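Local coordinates for 6b protein (Agrobacterium vitis, PDB 3AQ2), which disturbs plant cell proliferation, probably by acting on the host's miRNA machinery, and has an ADP-ribosylation fold, at residues Thr66-Asp71 with Arg82-Asn87. Numbering follows the deposited sequence.
Sequences TYVYVD and RLLPSN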
loop_
_atom_site.group_PDB
_atom_site.type_symbol
_atom_site.label_atom_id
_atom_site.label_comp_id
_atom_site.label_asym_id
_atom_site.label_seq_id
_atom_site.Cartn_x
_atom_site.Cartn_y
_atom_site.Cartn_z
ATOM N N THR A 66 -1.977 0.080 5.939
ATOM C CA THR A 66 -0.574 0.452 5.705
ATOM C C THR A 66 -0.490 1.261 4.413
ATOM O O THR A 66 -1.471 1.340 3.651
ATOM C CB THR A 66 0.379 -0.763 5.690
ATOM O OG1 THR A 66 -0.082 -1.732 4.740
ATOM C CG2 THR A 66 0.445 -1.407 7.094
ATOM N N TYR A 67 0.675 1.844 4.165
ATOM C CA TYR A 67 0.813 2.881 3.138
ATOM C C TYR A 67 1.894 2.548 2.133
ATOM O O TYR A 67 2.995 2.125 2.508
ATOM C CB TYR A 67 1.059 4.251 3.806
ATOM C CG TYR A 67 -0.054 4.563 4.785
ATOM C CD1 TYR A 67 0.052 4.231 6.137
ATOM C CD2 TYR A 67 -1.240 5.141 4.339
ATOM C CE1 TYR A 67 -1.005 4.487 7.020
ATOM C CE2 TYR A 67 -2.292 5.397 5.211
ATOM C CZ TYR A 67 -2.171 5.067 6.540
ATOM O OH TYR A 67 -3.212 5.337 7.407
ATOM N N VAL A 68 1.564 2.718 0.856
ATOM C CA VAL A 68 2.551 2.601 -0.219
ATOM C C VAL A 68 2.689 4.004 -0.803
ATOM O O VAL A 68 1.749 4.548 -1.370
ATOM C CB VAL A 68 2.152 1.567 -1.306
ATOM C CG1 VAL A 68 3.154 1.582 -2.447
ATOM C CG2 VAL A 68 2.063 0.163 -0.691
ATOM N N TYR A 69 3.869 4.593 -0.619
ATOM C CA TYR A 69 4.110 5.967 -1.042
ATOM C C TYR A 69 4.416 6.058 -2.537
ATOM O O TYR A 69 5.128 5.211 -3.094
ATOM C CB TYR A 69 5.199 6.597 -0.162
ATOM C CG TYR A 69 4.680 6.782 1.244
ATOM C CD1 TYR A 69 4.913 5.823 2.242
ATOM C CD2 TYR A 69 3.871 7.879 1.554
ATOM C CE1 TYR A 69 4.392 5.989 3.529
ATOM C CE2 TYR A 69 3.346 8.051 2.840
ATOM C CZ TYR A 69 3.607 7.113 3.816
ATOM O OH TYR A 69 3.060 7.308 5.067
ATOM N N VAL A 70 3.843 7.072 -3.187
ATOM C CA VAL A 70 3.901 7.198 -4.654
ATOM C C VAL A 70 3.891 8.680 -5.064
ATOM O O VAL A 70 3.666 9.563 -4.229
ATOM C CB VAL A 70 2.697 6.482 -5.345
ATOM C CG1 VAL A 70 2.700 4.982 -5.054
ATOM C CG2 VAL A 70 1.366 7.098 -4.893
ATOM N N ASP A 71 4.143 8.943 -6.342
ATOM C CA ASP A 71 3.973 10.283 -6.910
ATOM C C ASP A 71 2.501 10.488 -7.325
ATOM O O ASP A 71 1.725 9.527 -7.320
ATOM C CB ASP A 71 4.884 10.417 -8.113
ATOM C CG ASP A 71 4.555 9.405 -9.170
ATOM O OD1 ASP A 71 4.987 8.240 -9.031
ATOM O OD2 ASP A 71 3.840 9.773 -10.123
ATOM N N ARG A 82 -7.385 0.219 -9.569
ATOM C CA ARG A 82 -7.162 -0.897 -8.647
ATOM C C ARG A 82 -5.839 -1.602 -8.939
ATOM O O ARG A 82 -5.799 -2.819 -9.157
ATOM C CB ARG A 82 -8.330 -1.882 -8.702
ATOM C CG ARG A 82 -8.693 -2.434 -7.349
ATOM C CD ARG A 82 -9.867 -3.394 -7.437
ATOM N NE ARG A 82 -11.039 -2.784 -8.053
ATOM C CZ ARG A 82 -11.501 -3.096 -9.259
ATOM N NH1 ARG A 82 -10.894 -4.022 -9.995
ATOM N NH2 ARG A 82 -12.574 -2.483 -9.734
ATOM N N LEU A 83 -4.764 -0.819 -8.965
ATOM C CA LEU A 83 -3.421 -1.344 -9.194
ATOM C C LEU A 83 -2.502 -1.014 -8.034
ATOM O O LEU A 83 -2.677 -0.002 -7.355
ATOM C CB LEU A 83 -2.819 -0.774 -10.478
ATOM C CG LEU A 83 -3.600 -1.010 -11.773
ATOM C CD1 LEU A 83 -3.067 -0.151 -12.914
ATOM C CD2 LEU A 83 -3.583 -2.489 -12.146
ATOM N N LEU A 84 -1.521 -1.880 -7.823
ATOM C CA LEU A 84 -0.459 -1.599 -6.875
ATOM C C LEU A 84 0.884 -1.709 -7.613
ATOM O O LEU A 84 1.112 -2.687 -8.324
ATOM C CB LEU A 84 -0.534 -2.591 -5.726
ATOM C CG LEU A 84 0.310 -2.259 -4.495
ATOM C CD1 LEU A 84 -0.262 -1.046 -3.733
ATOM C CD2 LEU A 84 0.408 -3.471 -3.604
ATOM N N PRO A 85 1.765 -0.692 -7.462
ATOM C CA PRO A 85 3.069 -0.725 -8.135
ATOM C C PRO A 85 4.134 -1.443 -7.315
ATOM O O PRO A 85 4.047 -1.498 -6.084
ATOM C CB PRO A 85 3.451 0.754 -8.219
ATOM C CG PRO A 85 2.867 1.354 -6.979
ATOM C CD PRO A 85 1.589 0.546 -6.670
ATOM N N SER A 86 5.138 -1.988 -7.996
ATOM C CA SER A 86 6.371 -2.333 -7.304
ATOM C C SER A 86 7.112 -1.030 -6.990
ATOM O O SER A 86 6.965 -0.020 -7.704
ATOM C CB SER A 86 7.256 -3.238 -8.164
ATOM O OG SER A 86 7.609 -2.559 -9.359
ATOM N N ASN A 87 7.884 -1.048 -5.908
ATOM C CA ASN A 87 8.764 0.074 -5.571
ATOM C C ASN A 87 10.165 -0.410 -5.200
ATOM O O ASN A 87 10.934 0.295 -4.543
ATOM C CB ASN A 87 8.160 0.950 -4.462
ATOM C CG ASN A 87 7.792 0.160 -3.232
ATOM O OD1 ASN A 87 8.177 -1.009 -3.091
ATOM N ND2 ASN A 87 7.046 0.797 -2.316
#
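V68 reaches L84 with one branch and N87 with the other, its two methyls dividing the work. CG2 of V68 lies 4.0 Å from CD1 of L84, a purely apolar touch in which the two side chains meet at a slant. CG1 of V68 is 4.0 Å from ND2 of N87, van der Waals contact with the amide. At chi1 175° V68 turns CG1 away from its own backbone N, on the N87 side, and leaves CG2 on the L84 side. A beta-branched valine suits this strand position because one short side chain offers a methyl to each neighbour. Further along, CG1 of V70 meets the ring of P85 at its CG, 4.1 Å away, the two side chains crossing at about a right angle; proline brings a compact apolar ring without a donor N-H to bury. No hydrogen bond joins the two segments, whose CA atoms of V68 and L84 stay 8.4 Å apart, too far for strand pairing. They belong to different sheets of this ADP-ribosylation fold: strand 66-70 pairs antiparallel with 133-137 in a mixed sheet, and Y67 also bonds through its backbone to T96 of strand 93-96, whereas 83-85 pairs with 192-194. Helix 72-81 links them, with D71 as the N-cap just before its first turn, its side chain capping a backbone N, and a Schellman motif at R82, where positive phi turns the chain out of the helix. C78 of that helix packs on P85 and A75 on V70, while L135 also touches P85. The buried amide of N87 is held from beyond the segments, and asparagine suits the spot by carrying an acceptor and a donor on one short side chain: OD1 accepts from the backbone N of V94, and ND2 bonds to the hydroxyl of Y124, which also bonds to the carbonyl O of Y69.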